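Local coordinates for calcium-regulated actin-bundling protein (Dictyostelium discoideum, PDB 4X3N), which binds and bundles actin filaments, binds calcium, and may contribute to the structure and reorganization of filopodia and pseudopodia during cell movement, at residues Gly68-Thr71 against Ile72-Asp76; Leu100-Tyr103 against Glu104-Lys108; Leu40-Ser43 against Gln44-Val47; Ile82-Val85 against Phe86-Asp89; Leu157-Gln160 against Tyr161-Phe164. One frame throughout, in Å; residues are numbered along the deposited sequence.

Contact 1: Gly68-Thr71 against Ile72-Asp76; sequences GWET and IKYAD
The ammonium group of Lys73 lies over one face of the Trp69 indole, a cation-pi contact in which NZ stands 3.3 Å from the centroid of the six-membered ring of Trp69 and only 7° off its normal. Its neighbour CE makes a CH-pi contact with the five-membered ring, so the end of the lysine covers both rings of the indole. The tryptophan turns toward it because CG is anti to the backbone N (chi1 -171°), while the lysine chain bends at chi3 to bring NZ over the ring.

Charge pairing adds a second hold: Lys73 NZ donates to Glu70 OE2 at 3.0 Å in a salt bridge, meeting the oxygen from above the carboxylate plane. The other oxygen, Glu70 OE1, comes to 3.5 Å from CE2 of Tyr74, with carboxylate and ring planes 64° apart. Outside the segments, Trp69 NE1 is hydrogen-bonded to Glu90.

The backbone supplies the regular bonds, among them Lys73 N to Trp69 O at 3.0 Å and Tyr74 N to Glu70 O at 3.0 Å. Spacings of three and four residues, carrying a salt bridge and a cation-pi pair to one lysine, are those of an alpha-helix, here helix 61-79.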
loop_
_atom_site.group_PDB
_atom_site.type_symbol
_atom_site.label_atom_id
_atom_site.label_comp_id
_atom_site.label_asym_id
_atom_site.label_seq_id
_atom_site.Cartn_x
_atom_site.Cartn_y
_atom_site.Cartn_z
ATOM N N GLY A 68 -21.398 13.890 1.242
ATOM C CA GLY A 68 -20.337 13.275 0.426
ATOM C C GLY A 68 -18.955 13.444 1.037
ATOM O O GLY A 68 -18.231 12.451 1.348
ATOM N N TRP A 69 -18.602 14.692 1.299
ATOM C CA TRP A 69 -17.295 14.991 1.892
ATOM C C TRP A 69 -17.079 14.355 3.257
ATOM O O TRP A 69 -15.980 13.779 3.530
ATOM C CB TRP A 69 -17.104 16.486 1.940
ATOM C CG TRP A 69 -15.768 16.980 2.306
ATOM C CD1 TRP A 69 -14.606 16.520 1.857
ATOM C CD2 TRP A 69 -15.458 18.109 3.157
ATOM N NE1 TRP A 69 -13.564 17.306 2.370
ATOM C CE2 TRP A 69 -14.088 18.239 3.201
ATOM C CE3 TRP A 69 -16.232 18.982 3.927
ATOM C CZ2 TRP A 69 -13.444 19.226 3.967
ATOM C CZ3 TRP A 69 -15.593 19.977 4.678
ATOM C CH2 TRP A 69 -14.228 20.090 4.689
ATOM N N GLU A 70 -18.065 14.498 4.145
ATOM C CA GLU A 70 -17.929 13.977 5.491
ATOM C C GLU A 70 -17.712 12.532 5.440
ATOM O O GLU A 70 -16.893 12.017 6.188
ATOM C CB GLU A 70 -19.141 14.234 6.367
ATOM C CG GLU A 70 -19.179 15.690 6.851
ATOM C CD GLU A 70 -17.918 16.065 7.662
ATOM O OE1 GLU A 70 -17.550 15.245 8.521
ATOM O OE2 GLU A 70 -17.304 17.152 7.434
ATOM N N THR A 71 -18.435 11.850 4.559
ATOM C CA THR A 71 -18.347 10.419 4.571
ATOM C C THR A 71 -16.987 9.912 4.046
ATOM O O THR A 71 -16.481 8.925 4.561
ATOM C CB THR A 71 -19.538 9.774 3.846
ATOM O OG1 THR A 71 -20.728 10.331 4.380
ATOM C CG2 THR A 71 -19.544 8.289 4.050
ATOM N N ILE A 72 -16.393 10.583 3.054
ATOM C CA ILE A 72 -15.165 10.102 2.468
ATOM C C ILE A 72 -14.079 10.389 3.439
ATOM O O ILE A 72 -13.156 9.556 3.608
ATOM C CB ILE A 72 -14.888 10.633 1.017
ATOM C CG1 ILE A 72 -13.883 9.745 0.265
ATOM C CG2 ILE A 72 -14.415 12.059 1.010
ATOM C CD1 ILE A 72 -13.784 9.945 -1.270
ATOM N N LYS A 73 -14.191 11.509 4.129
ATOM C CA LYS A 73 -13.272 11.820 5.177
ATOM C C LYS A 73 -13.293 10.805 6.294
ATOM O O LYS A 73 -12.218 10.402 6.761
ATOM C CB LYS A 73 -13.513 13.187 5.774
ATOM C CG LYS A 73 -13.190 14.308 4.808
ATOM C CD LYS A 73 -13.145 15.625 5.531
ATOM C CE LYS A 73 -14.536 16.024 5.943
ATOM N NZ LYS A 73 -14.429 17.311 6.662
ATOM N N TYR A 74 -14.463 10.406 6.745
ATOM C CA TYR A 74 -14.510 9.411 7.808
ATOM C C TYR A 74 -13.918 8.070 7.362
ATOM O O TYR A 74 -13.272 7.416 8.146
ATOM C CB TYR A 74 -15.901 9.208 8.355
ATOM C CG TYR A 74 -16.140 10.194 9.493
ATOM C CD1 TYR A 74 -15.586 9.983 10.746
ATOM C CD2 TYR A 74 -16.856 11.368 9.286
ATOM C CE1 TYR A 74 -15.773 10.890 11.773
ATOM C CE2 TYR A 74 -17.049 12.285 10.301
ATOM C CZ TYR A 74 -16.506 12.043 11.536
ATOM O OH TYR A 74 -16.712 12.949 12.543
ATOM N N ALA A 75 -14.153 7.692 6.116
ATOM C CA ALA A 75 -13.607 6.427 5.591
ATOM C C ALA A 75 -12.103 6.459 5.537
ATOM O O ALA A 75 -11.446 5.490 5.975
ATOM C CB ALA A 75 -14.230 6.090 4.261
ATOM N N ASP A 76 -11.549 7.603 5.107
ATOM C CA ASP A 76 -10.121 7.840 5.102
ATOM C C ASP A 76 -9.500 7.851 6.515
ATOM O O ASP A 76 -8.444 7.226 6.763
ATOM C CB ASP A 76 -9.795 9.169 4.397
ATOM C CG ASP A 76 -8.354 9.289 4.049
ATOM O OD1 ASP A 76 -7.765 8.356 3.493
ATOM O OD2 ASP A 76 -7.748 10.325 4.319
#

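Contact 2: Leu100-Tyr103 against Glu104-Lys108; sequences LYFY and EQLCK
The Phe102 ring meets the CD1 methyl of Leu106 obliquely, its CZ 3.7 Å from that carbon, in an off-centre CH-pi contact 30° from the ring normal. Over one face of the neighbouring Tyr103 ring, offset toward the rim, lies Phe102 CE2, and Leu106 CD1 is a more distant neighbour, 4.4 Å from Tyr103 CD1. The setting is about two and a half turns of the alpha-helix 96-111, where i to i+4 spacing places Phe102 beside Leu106 and Leu100 beside Glu104. Phe102 leans along the helix toward Leu106 because its CG is anti to the backbone N (chi1 162°). Beyond the helix, Tyr156 meets the Phe102 ring edge-to-face and helix 61-79 packs against it, while Tyr103 packs against helix 132-143. Tyr101 points elsewhere, its OH bonded to Asp144 of the second subunit.

Glu104 runs alongside Leu100, both pointing the same way, with the glutamate chain extended beyond CG. Replacing Glu104 by an alanine would remove the carboxylate that lies against Leu100 and would probably leave the CD2 methyl without its cover on the glutamate side and take a negative charge from this side of the helix. Main-chain bonds hold the turn beneath, Leu106 N reaching Phe102 O at 3.0 Å and Glu104 N reaching Leu100 O at 3.0 Å. On the glutamate side, the methyl carbon Leu100 CD2 lies 3.2 Å from Glu104 OE2 and 3.6 Å from Glu104 OE1.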
loop_
_atom_site.group_PDB
_atom_site.type_symbol
_atom_site.label_atom_id
_atom_site.label_comp_id
_atom_site.label_asym_id
_atom_site.label_seq_id
_atom_site.Cartn_x
_atom_site.Cartn_y
_atom_site.Cartn_z
ATOM N N LEU A 100 -15.264 0.792 -0.844
ATOM C CA LEU A 100 -16.412 0.005 -0.487
ATOM C C LEU A 100 -17.055 0.414 0.841
ATOM O O LEU A 100 -18.260 0.561 0.942
ATOM C CB LEU A 100 -15.990 -1.456 -0.483
ATOM C CG LEU A 100 -17.099 -2.449 -0.599
ATOM C CD1 LEU A 100 -16.606 -3.780 -1.141
ATOM C CD2 LEU A 100 -17.722 -2.621 0.775
ATOM N N TYR A 101 -16.271 0.614 1.877
ATOM C CA TYR A 101 -16.817 1.068 3.143
ATOM C C TYR A 101 -17.411 2.487 2.971
ATOM O O TYR A 101 -18.419 2.833 3.598
ATOM C CB TYR A 101 -15.733 1.131 4.266
ATOM C CG TYR A 101 -15.122 -0.167 4.818
ATOM C CD1 TYR A 101 -15.901 -1.283 5.095
ATOM C CD2 TYR A 101 -13.791 -0.215 5.213
ATOM C CE1 TYR A 101 -15.346 -2.460 5.659
ATOM C CE2 TYR A 101 -13.227 -1.352 5.811
ATOM C CZ TYR A 101 -14.006 -2.493 6.040
ATOM O OH TYR A 101 -13.438 -3.646 6.617
ATOM N N PHE A 102 -16.770 3.332 2.177
ATOM C CA PHE A 102 -17.294 4.659 1.852
ATOM C C PHE A 102 -18.674 4.574 1.249
ATOM O O PHE A 102 -19.626 5.152 1.774
ATOM C CB PHE A 102 -16.299 5.431 0.964
ATOM C CG PHE A 102 -16.873 6.600 0.235
ATOM C CD1 PHE A 102 -17.276 7.698 0.899
ATOM C CD2 PHE A 102 -16.930 6.601 -1.152
ATOM C CE1 PHE A 102 -17.786 8.781 0.224
ATOM C CE2 PHE A 102 -17.463 7.672 -1.853
ATOM C CZ PHE A 102 -17.882 8.779 -1.163
ATOM N N TYR A 103 -18.835 3.814 0.203
ATOM C CA TYR A 103 -20.109 3.798 -0.468
ATOM C C TYR A 103 -21.182 3.153 0.409
ATOM O O TYR A 103 -22.341 3.548 0.375
ATOM C CB TYR A 103 -20.001 3.014 -1.759
ATOM C CG TYR A 103 -19.551 3.807 -2.926
ATOM C CD1 TYR A 103 -20.455 4.563 -3.666
ATOM C CD2 TYR A 103 -18.209 3.797 -3.289
ATOM C CE1 TYR A 103 -20.023 5.320 -4.751
ATOM C CE2 TYR A 103 -17.765 4.520 -4.344
ATOM C CZ TYR A 103 -18.662 5.290 -5.079
ATOM O OH TYR A 103 -18.171 5.978 -6.137
ATOM N N GLU A 104 -20.783 2.139 1.174
ATOM C CA GLU A 104 -21.709 1.505 2.105
ATOM C C GLU A 104 -22.180 2.429 3.170
ATOM O O GLU A 104 -23.337 2.454 3.466
ATOM C CB GLU A 104 -21.132 0.243 2.703
ATOM C CG GLU A 104 -21.136 -0.833 1.628
ATOM C CD GLU A 104 -20.724 -2.187 2.160
ATOM O OE1 GLU A 104 -20.208 -2.257 3.327
ATOM O OE2 GLU A 104 -20.858 -3.146 1.366
ATOM N N GLN A 105 -21.288 3.233 3.710
ATOM C CA GLN A 105 -21.671 4.229 4.678
ATOM C C GLN A 105 -22.588 5.294 4.063
ATOM O O GLN A 105 -23.544 5.681 4.710
ATOM C CB GLN A 105 -20.445 4.807 5.386
ATOM C CG GLN A 105 -20.720 5.892 6.401
ATOM C CD GLN A 105 -21.800 5.534 7.436
ATOM O OE1 GLN A 105 -21.921 4.379 7.889
ATOM N NE2 GLN A 105 -22.581 6.547 7.828
ATOM N N LEU A 106 -22.353 5.705 2.814
ATOM C CA LEU A 106 -23.211 6.634 2.136
ATOM C C LEU A 106 -24.641 6.151 2.042
ATOM O O LEU A 106 -25.586 6.913 2.273
ATOM C CB LEU A 106 -22.768 6.857 0.702
ATOM C CG LEU A 106 -21.749 7.943 0.400
ATOM C CD1 LEU A 106 -21.511 8.003 -1.095
ATOM C CD2 LEU A 106 -22.129 9.325 0.976
ATOM N N CYS A 107 -24.778 4.899 1.667
ATOM C CA CYS A 107 -26.071 4.280 1.494
ATOM C C CYS A 107 -26.750 4.154 2.840
ATOM O O CYS A 107 -27.930 4.392 2.931
ATOM C CB CYS A 107 -25.933 2.890 0.858
ATOM S SG CYS A 107 -25.376 2.854 -0.864
ATOM N N LYS A 108 -26.001 3.842 3.878
ATOM C CA LYS A 108 -26.616 3.667 5.188
ATOM C C LYS A 108 -27.126 5.014 5.689
ATOM O O LYS A 108 -28.239 5.122 6.220
ATOM C CB LYS A 108 -25.641 3.069 6.186
ATOM C CG LYS A 108 -26.302 2.552 7.459
ATOM C CD LYS A 108 -25.352 1.710 8.310
ATOM C CE LYS A 108 -24.320 2.583 9.008
ATOM N NZ LYS A 108 -24.004 2.122 10.399
#

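Contact 3: Leu40-Ser43 against Gln44-Val47; sequences LPFS and QQAV
Gln45 NE2 donates to the backbone oxygen of Leu40 at 2.7 Å, in a nearly straight bond (169°) with the acceptor lying in the glutamine's amide plane. The same side chain passes Phe42, whose CD1 is 4.0 Å from Gln45 NE2; the two lie side by side and point the same way, with ring and amide planes 63° apart. Gln44 touches the residues before the helix by side-chain packing: its NE2 rests 3.6 Å from the Pro41 ring carbon CD, and its OE1 approaches the methyls of Leu40.

This is the start of helix 42-57, with Pro41 at the N-cap position. Pro41 O receives Gln45 N at 3.1 Å, and more weakly Gln44 N, while Phe42 O takes Ala46 N at 2.8 Å. The bond from Gln45 thus ties the first turn back to Leu40, a residue that precedes the helix.

Further out, Gln45 is held at both ends of its amide: NE2 also donates to Asn92 O, and OE1 accepts from the backbone N of Leu154. Ser43 OG, set between the backbone N and the carbonyl carbon (chi1 56°), bonds to Glu90, and Phe42 packs with its CB against Trp69 and with its ring against Ile72 of helix 61-79.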
loop_
_atom_site.group_PDB
_atom_site.type_symbol
_atom_site.label_atom_id
_atom_site.label_comp_id
_atom_site.label_asym_id
_atom_site.label_seq_id
_atom_site.Cartn_x
_atom_site.Cartn_y
_atom_site.Cartn_z
ATOM N N LEU A 40 -5.154 16.075 -4.954
ATOM C CA LEU A 40 -5.333 17.216 -4.050
ATOM C C LEU A 40 -6.184 16.737 -2.923
ATOM O O LEU A 40 -6.834 15.727 -3.080
ATOM C CB LEU A 40 -6.038 18.426 -4.729
ATOM C CG LEU A 40 -5.297 19.119 -5.851
ATOM C CD1 LEU A 40 -6.098 20.162 -6.639
ATOM C CD2 LEU A 40 -3.994 19.725 -5.308
ATOM N N PRO A 41 -6.155 17.433 -1.767
ATOM C CA PRO A 41 -7.071 17.105 -0.690
ATOM C C PRO A 41 -8.522 17.054 -1.209
ATOM O O PRO A 41 -8.884 17.774 -2.148
ATOM C CB PRO A 41 -6.887 18.234 0.303
ATOM C CG PRO A 41 -5.443 18.682 0.110
ATOM C CD PRO A 41 -5.231 18.549 -1.395
ATOM N N PHE A 42 -9.328 16.211 -0.594
ATOM C CA PHE A 42 -10.704 15.999 -1.056
ATOM C C PHE A 42 -11.457 17.327 -1.286
ATOM O O PHE A 42 -12.203 17.449 -2.284
ATOM C CB PHE A 42 -11.571 15.129 -0.109
ATOM C CG PHE A 42 -11.026 13.752 0.256
ATOM C CD1 PHE A 42 -10.782 12.786 -0.694
ATOM C CD2 PHE A 42 -10.788 13.417 1.607
ATOM C CE1 PHE A 42 -10.315 11.532 -0.317
ATOM C CE2 PHE A 42 -10.325 12.166 1.985
ATOM C CZ PHE A 42 -10.104 11.211 0.996
ATOM N N SER A 43 -11.298 18.297 -0.378
ATOM C CA SER A 43 -12.058 19.546 -0.401
ATOM C C SER A 43 -11.705 20.338 -1.667
ATOM O O SER A 43 -12.563 20.924 -2.296
ATOM C CB SER A 43 -11.802 20.353 0.854
ATOM O OG SER A 43 -10.395 20.600 1.004
ATOM N N GLN A 44 -10.452 20.318 -2.055
ATOM C CA GLN A 44 -10.043 20.962 -3.257
ATOM C C GLN A 44 -10.521 20.244 -4.514
ATOM O O GLN A 44 -10.778 20.862 -5.549
ATOM C CB GLN A 44 -8.534 21.100 -3.270
ATOM C CG GLN A 44 -8.052 22.174 -2.284
ATOM C CD GLN A 44 -6.536 22.231 -2.266
ATOM O OE1 GLN A 44 -5.890 22.415 -3.301
ATOM N NE2 GLN A 44 -5.971 22.029 -1.111
ATOM N N GLN A 45 -10.598 18.948 -4.446
ATOM C CA GLN A 45 -11.188 18.169 -5.544
ATOM C C GLN A 45 -12.643 18.599 -5.715
ATOM O O GLN A 45 -13.164 18.755 -6.866
ATOM C CB GLN A 45 -11.148 16.687 -5.202
ATOM C CG GLN A 45 -9.800 16.000 -5.194
ATOM C CD GLN A 45 -9.854 14.580 -4.699
ATOM O OE1 GLN A 45 -10.802 13.798 -5.020
ATOM N NE2 GLN A 45 -8.823 14.190 -3.945
ATOM N N ALA A 46 -13.326 18.686 -4.586
ATOM C CA ALA A 46 -14.717 19.120 -4.514
ATOM C C ALA A 46 -14.927 20.503 -5.126
ATOM O O ALA A 46 -15.828 20.732 -5.947
ATOM C CB ALA A 46 -15.187 19.132 -3.082
ATOM N N VAL A 47 -14.074 21.445 -4.758
ATOM C CA VAL A 47 -14.167 22.709 -5.347
ATOM C C VAL A 47 -13.840 22.748 -6.823
ATOM O O VAL A 47 -14.510 23.500 -7.558
ATOM C CB VAL A 47 -13.274 23.707 -4.608
ATOM C CG1 VAL A 47 -13.036 24.921 -5.479
ATOM C CG2 VAL A 47 -13.887 24.062 -3.255
#

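Contact 4: Ile82-Val85 against Phe86-Asp89; sequences IQLV and FKYD
Leu84 CB sits over one face of the Phe86 ring, 4.3 Å from its centroid and 27° off the normal, in a CH-pi contact that forms the closer-packed part of this surface turn. The loop between helix 61-79 and strand 93-95 winds here through a 3-10-like turn, marked by bonds between residues three apart. Phe86 CG stands between its backbone N and carbonyl carbon (chi1 63°), which folds the ring back over Leu84, the two side chains lying side by side. Beside the ring, the aliphatic part of Lys87 also runs alongside Leu84, with Lys87 CD 3.9 Å from Leu84 CD1.

An alanine in place of Phe86 would remove the ring and is likely to strip Leu84 of the face that covers it on that side, and to leave Glu201 and Glu202 of helix 181-211 without their aromatic neighbour.

Ile82 makes the looser part. Its CG2 lies 3.9 Å from Lys87 O and meets no side chain closer than Tyr88 CB at 4.1 Å. The solvent side belongs to Val85 and Lys87, both exposed, and the amino end of Lys87 has a long, weak ion pair with Glu202. Tyr88 turns its hydroxyl to Asp76 on helix 61-79.

Both backbone bonds of the turn arrive from above the carbonyl plane rather than along a lone pair: Lys87 N lies 3.0 Å from Leu84 O, and Tyr88 N lies 3.1 Å from Val85 O.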
loop_
_atom_site.group_PDB
_atom_site.type_symbol
_atom_site.label_atom_id
_atom_site.label_comp_id
_atom_site.label_asym_id
_atom_site.label_seq_id
_atom_site.Cartn_x
_atom_site.Cartn_y
_atom_site.Cartn_z
ATOM N N ILE A 82 -7.217 7.267 12.476
ATOM C CA ILE A 82 -7.460 8.523 13.166
ATOM C C ILE A 82 -8.938 8.544 13.639
ATOM O O ILE A 82 -9.818 8.222 12.897
ATOM C CB ILE A 82 -7.197 9.742 12.262
ATOM C CG1 ILE A 82 -5.850 9.662 11.566
ATOM C CG2 ILE A 82 -7.390 11.027 13.062
ATOM C CD1 ILE A 82 -4.667 9.955 12.444
ATOM N N GLN A 83 -9.177 8.888 14.889
ATOM C CA GLN A 83 -10.519 8.937 15.450
ATOM C C GLN A 83 -11.064 10.371 15.540
ATOM O O GLN A 83 -12.261 10.565 15.480
ATOM C CB GLN A 83 -10.511 8.384 16.882
ATOM C CG GLN A 83 -10.203 6.914 16.986
ATOM C CD GLN A 83 -8.735 6.606 16.838
ATOM O OE1 GLN A 83 -7.855 7.217 17.479
ATOM N NE2 GLN A 83 -8.441 5.641 15.963
ATOM N N LEU A 84 -10.198 11.362 15.756
ATOM C CA LEU A 84 -10.663 12.689 16.076
ATOM C C LEU A 84 -10.418 13.619 14.874
ATOM O O LEU A 84 -9.289 13.704 14.346
ATOM C CB LEU A 84 -9.957 13.177 17.346
ATOM C CG LEU A 84 -10.240 12.288 18.556
ATOM C CD1 LEU A 84 -9.211 12.566 19.645
ATOM C CD2 LEU A 84 -11.672 12.472 19.052
ATOM N N VAL A 85 -11.463 14.333 14.471
ATOM C CA VAL A 85 -11.362 15.180 13.267
ATOM C C VAL A 85 -10.256 16.200 13.317
ATOM O O VAL A 85 -9.693 16.494 12.302
ATOM C CB VAL A 85 -12.691 15.873 12.876
ATOM C CG1 VAL A 85 -13.783 14.822 12.663
ATOM C CG2 VAL A 85 -13.140 16.838 13.921
ATOM N N PHE A 86 -9.951 16.737 14.495
ATOM C CA PHE A 86 -8.947 17.785 14.637
ATOM C C PHE A 86 -7.537 17.280 14.563
ATOM O O PHE A 86 -6.591 18.079 14.583
ATOM C CB PHE A 86 -9.156 18.622 15.931
ATOM C CG PHE A 86 -9.010 17.854 17.193
ATOM C CD1 PHE A 86 -7.763 17.707 17.776
ATOM C CD2 PHE A 86 -10.121 17.302 17.836
ATOM C CE1 PHE A 86 -7.602 17.024 18.955
ATOM C CE2 PHE A 86 -9.982 16.620 19.037
ATOM C CZ PHE A 86 -8.710 16.461 19.584
ATOM N N LYS A 87 -7.368 15.979 14.435
ATOM C CA LYS A 87 -6.033 15.388 14.229
ATOM C C LYS A 87 -5.934 14.809 12.804
ATOM O O LYS A 87 -5.013 14.086 12.463
ATOM C CB LYS A 87 -5.820 14.293 15.220
ATOM C CG LYS A 87 -5.998 14.732 16.668
ATOM C CD LYS A 87 -6.028 13.512 17.590
ATOM C CE LYS A 87 -4.613 12.986 17.800
ATOM N NZ LYS A 87 -3.772 14.045 18.475
ATOM N N TYR A 88 -6.889 15.111 11.953
ATOM C CA TYR A 88 -6.904 14.462 10.663
ATOM C C TYR A 88 -6.337 15.387 9.620
ATOM O O TYR A 88 -6.833 16.467 9.480
ATOM C CB TYR A 88 -8.357 14.053 10.400
ATOM C CG TYR A 88 -8.593 13.598 9.034
ATOM C CD1 TYR A 88 -7.887 12.523 8.524
ATOM C CD2 TYR A 88 -9.518 14.251 8.201
ATOM C CE1 TYR A 88 -8.137 12.074 7.250
ATOM C CE2 TYR A 88 -9.725 13.834 6.916
ATOM C CZ TYR A 88 -9.014 12.773 6.449
ATOM O OH TYR A 88 -9.201 12.327 5.210
ATOM N N ASP A 89 -5.300 14.988 8.872
ATOM C CA ASP A 89 -4.818 15.773 7.756
ATOM C C ASP A 89 -5.562 15.186 6.524
ATOM O O ASP A 89 -5.492 13.986 6.231
ATOM C CB ASP A 89 -3.323 15.629 7.541
ATOM C CG ASP A 89 -2.485 16.113 8.719
ATOM O OD1 ASP A 89 -2.796 17.160 9.290
ATOM O OD2 ASP A 89 -1.494 15.425 9.045
#

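Contact 5: Leu157-Gln160 against Tyr161-Phe164; sequences LLYQ and YKDF
Gln160 O accepts a hydrogen bond from a water at 2.8 Å, and that water in turn accepts one from Asp163 N at 3.0 Å, bridging the last helical residue to the loop that follows. Two direct backbone bonds close the same bend. Tyr161 N reaches Leu157 O at 3.0 Å in the usual helical manner, whereas Lys162 N meets Tyr159 O at 3.2 Å from well above the carbonyl plane, 71° out of it, as the chain leaves the helix.

The Tyr161 ring carries most of the side-chain contact. Gln160 CG lies over the centre of one face, 3.8 Å from the ring centroid and 12° off the normal, a CH-pi contact with amide and ring planes 68° apart. At the ring's edge and in its plane lies Leu157 CD2, 3.8 Å from Tyr161 CE2. The glutamine chain, bent at chi2, carries its amide away from the ring to bond through NE2 with the backbone oxygens of Ile124 and Gln126; Tyr161 OH likewise bonds to Ser125, so this ring and amide are tied to one neighbouring loop.

Tyr159 and Lys162 form a second pair, side by side and pointing the same way. The methylene carbon Lys162 CD comes 3.4 Å from Tyr159 CE1, and CE follows along toward the hydroxyl, which bonds to Glu138 of helix 132-143. Tyr161 is the first residue to leave helical backbone angles, so the site is the C-terminal end of helix 153-160, the helix that follows the calcium-binding loop in what is consistent with an EF-hand.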
loop_
_atom_site.group_PDB
_atom_site.type_symbol
_atom_site.label_atom_id
_atom_site.label_comp_id
_atom_site.label_asym_id
_atom_site.label_seq_id
_atom_site.Cartn_x
_atom_site.Cartn_y
_atom_site.Cartn_z
ATOM N N LEU A 157 -17.528 11.855 -7.472
ATOM C CA LEU A 157 -18.408 12.916 -7.947
ATOM C C LEU A 157 -18.814 12.842 -9.388
ATOM O O LEU A 157 -19.986 12.994 -9.730
ATOM C CB LEU A 157 -17.810 14.278 -7.686
ATOM C CG LEU A 157 -17.749 14.582 -6.196
ATOM C CD1 LEU A 157 -16.887 15.827 -5.939
ATOM C CD2 LEU A 157 -19.131 14.883 -5.569
ATOM N N LEU A 158 -17.854 12.561 -10.245
ATOM C CA LEU A 158 -18.116 12.481 -11.640
ATOM C C LEU A 158 -19.079 11.363 -11.984
ATOM O O LEU A 158 -19.922 11.519 -12.899
ATOM C CB LEU A 158 -16.819 12.237 -12.366
ATOM C CG LEU A 158 -16.025 13.412 -12.969
ATOM C CD1 LEU A 158 -16.557 14.803 -12.881
ATOM C CD2 LEU A 158 -14.570 13.288 -12.680
ATOM N N TYR A 159 -18.922 10.233 -11.301
ATOM C CA TYR A 159 -19.765 9.093 -11.552
ATOM C C TYR A 159 -21.135 9.303 -10.908
ATOM O O TYR A 159 -22.131 9.014 -11.534
ATOM C CB TYR A 159 -19.126 7.759 -11.150
ATOM C CG TYR A 159 -19.958 6.572 -11.626
ATOM C CD1 TYR A 159 -20.041 6.261 -12.986
ATOM C CD2 TYR A 159 -20.700 5.814 -10.727
ATOM C CE1 TYR A 159 -20.828 5.213 -13.427
ATOM C CE2 TYR A 159 -21.504 4.788 -11.155
ATOM C CZ TYR A 159 -21.557 4.497 -12.495
ATOM O OH TYR A 159 -22.321 3.456 -12.898
ATOM N N GLN A 160 -21.193 9.893 -9.723
ATOM C CA GLN A 160 -22.498 10.182 -9.103
ATOM C C GLN A 160 -23.355 11.095 -9.988
ATOM O O GLN A 160 -24.543 10.864 -10.162
ATOM C CB GLN A 160 -22.301 10.771 -7.732
ATOM C CG GLN A 160 -23.556 11.169 -7.008
ATOM C CD GLN A 160 -24.431 9.986 -6.620
ATOM O OE1 GLN A 160 -23.990 9.103 -5.937
ATOM N NE2 GLN A 160 -25.680 9.988 -7.059
ATOM N N TYR A 161 -22.726 12.087 -10.607
ATOM C CA TYR A 161 -23.441 13.129 -11.357
ATOM C C TYR A 161 -23.235 12.892 -12.805
ATOM O O TYR A 161 -23.208 13.820 -13.604
ATOM C CB TYR A 161 -22.929 14.489 -10.878
ATOM C CG TYR A 161 -23.237 14.684 -9.461
ATOM C CD1 TYR A 161 -24.552 14.860 -9.025
ATOM C CD2 TYR A 161 -22.239 14.670 -8.497
ATOM C CE1 TYR A 161 -24.852 15.038 -7.684
ATOM C CE2 TYR A 161 -22.548 14.851 -7.151
ATOM C CZ TYR A 161 -23.836 15.020 -6.747
ATOM O OH TYR A 161 -24.079 15.137 -5.396
ATOM N N LYS A 162 -23.139 11.613 -13.193
ATOM C CA LYS A 162 -22.838 11.287 -14.552
ATOM C C LYS A 162 -23.925 11.654 -15.597
ATOM O O LYS A 162 -23.595 11.711 -16.801
ATOM C CB LYS A 162 -22.477 9.805 -14.727
ATOM C CG LYS A 162 -23.660 8.828 -14.555
ATOM C CD LYS A 162 -23.199 7.396 -14.528
ATOM C CE LYS A 162 -24.300 6.476 -14.018
ATOM N NZ LYS A 162 -25.342 6.417 -15.062
ATOM N N ASP A 163 -25.156 11.941 -15.178
ATOM C CA ASP A 163 -26.193 12.482 -16.128
ATOM C C ASP A 163 -25.682 13.744 -16.833
ATOM O O ASP A 163 -26.161 14.112 -17.877
ATOM C CB ASP A 163 -27.465 12.933 -15.400
ATOM C CG ASP A 163 -28.156 11.822 -14.657
ATOM O OD1 ASP A 163 -28.028 10.621 -15.073
ATOM O OD2 ASP A 163 -28.843 12.184 -13.624
ATOM N N PHE A 164 -24.715 14.457 -16.258
ATOM C CA PHE A 164 -24.130 15.577 -16.987
ATOM C C PHE A 164 -22.600 15.682 -16.934
ATOM O O PHE A 164 -22.077 16.356 -17.768
ATOM C CB PHE A 164 -24.703 16.940 -16.538
ATOM C CG PHE A 164 -24.542 17.195 -15.099
ATOM C CD1 PHE A 164 -23.343 17.679 -14.613
ATOM C CD2 PHE A 164 -25.575 16.938 -14.234
ATOM C CE1 PHE A 164 -23.193 17.863 -13.267
ATOM C CE2 PHE A 164 -25.413 17.092 -12.887
ATOM C CZ PHE A 164 -24.214 17.565 -12.401
HETATM O O HOH W 1 -26.171 11.585 -12.341
#

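How the contacts relate
Along the chain the order is contact 3, contact 1, contact 4, contact 2, contact 5. Contact 1, on helix 61-79, is the hub: its centre lies about 10 Å from that of contact 2, on the next long helix, and about 12 Å from those of contacts 3 and 4, and it touches all three. Ile72 meets Phe102, Trp69 meets Ser43, and Tyr74 meets Val85 of the loop after its own helix. Contact 5, at the end of helix 153-160, touches contact 3 through Leu157 and Ala46 but lies about 29 Å from contact 4, between centres. Short-range contacts within single helices and turns thus present the surfaces by which the helical core meets the helix after the calcium site.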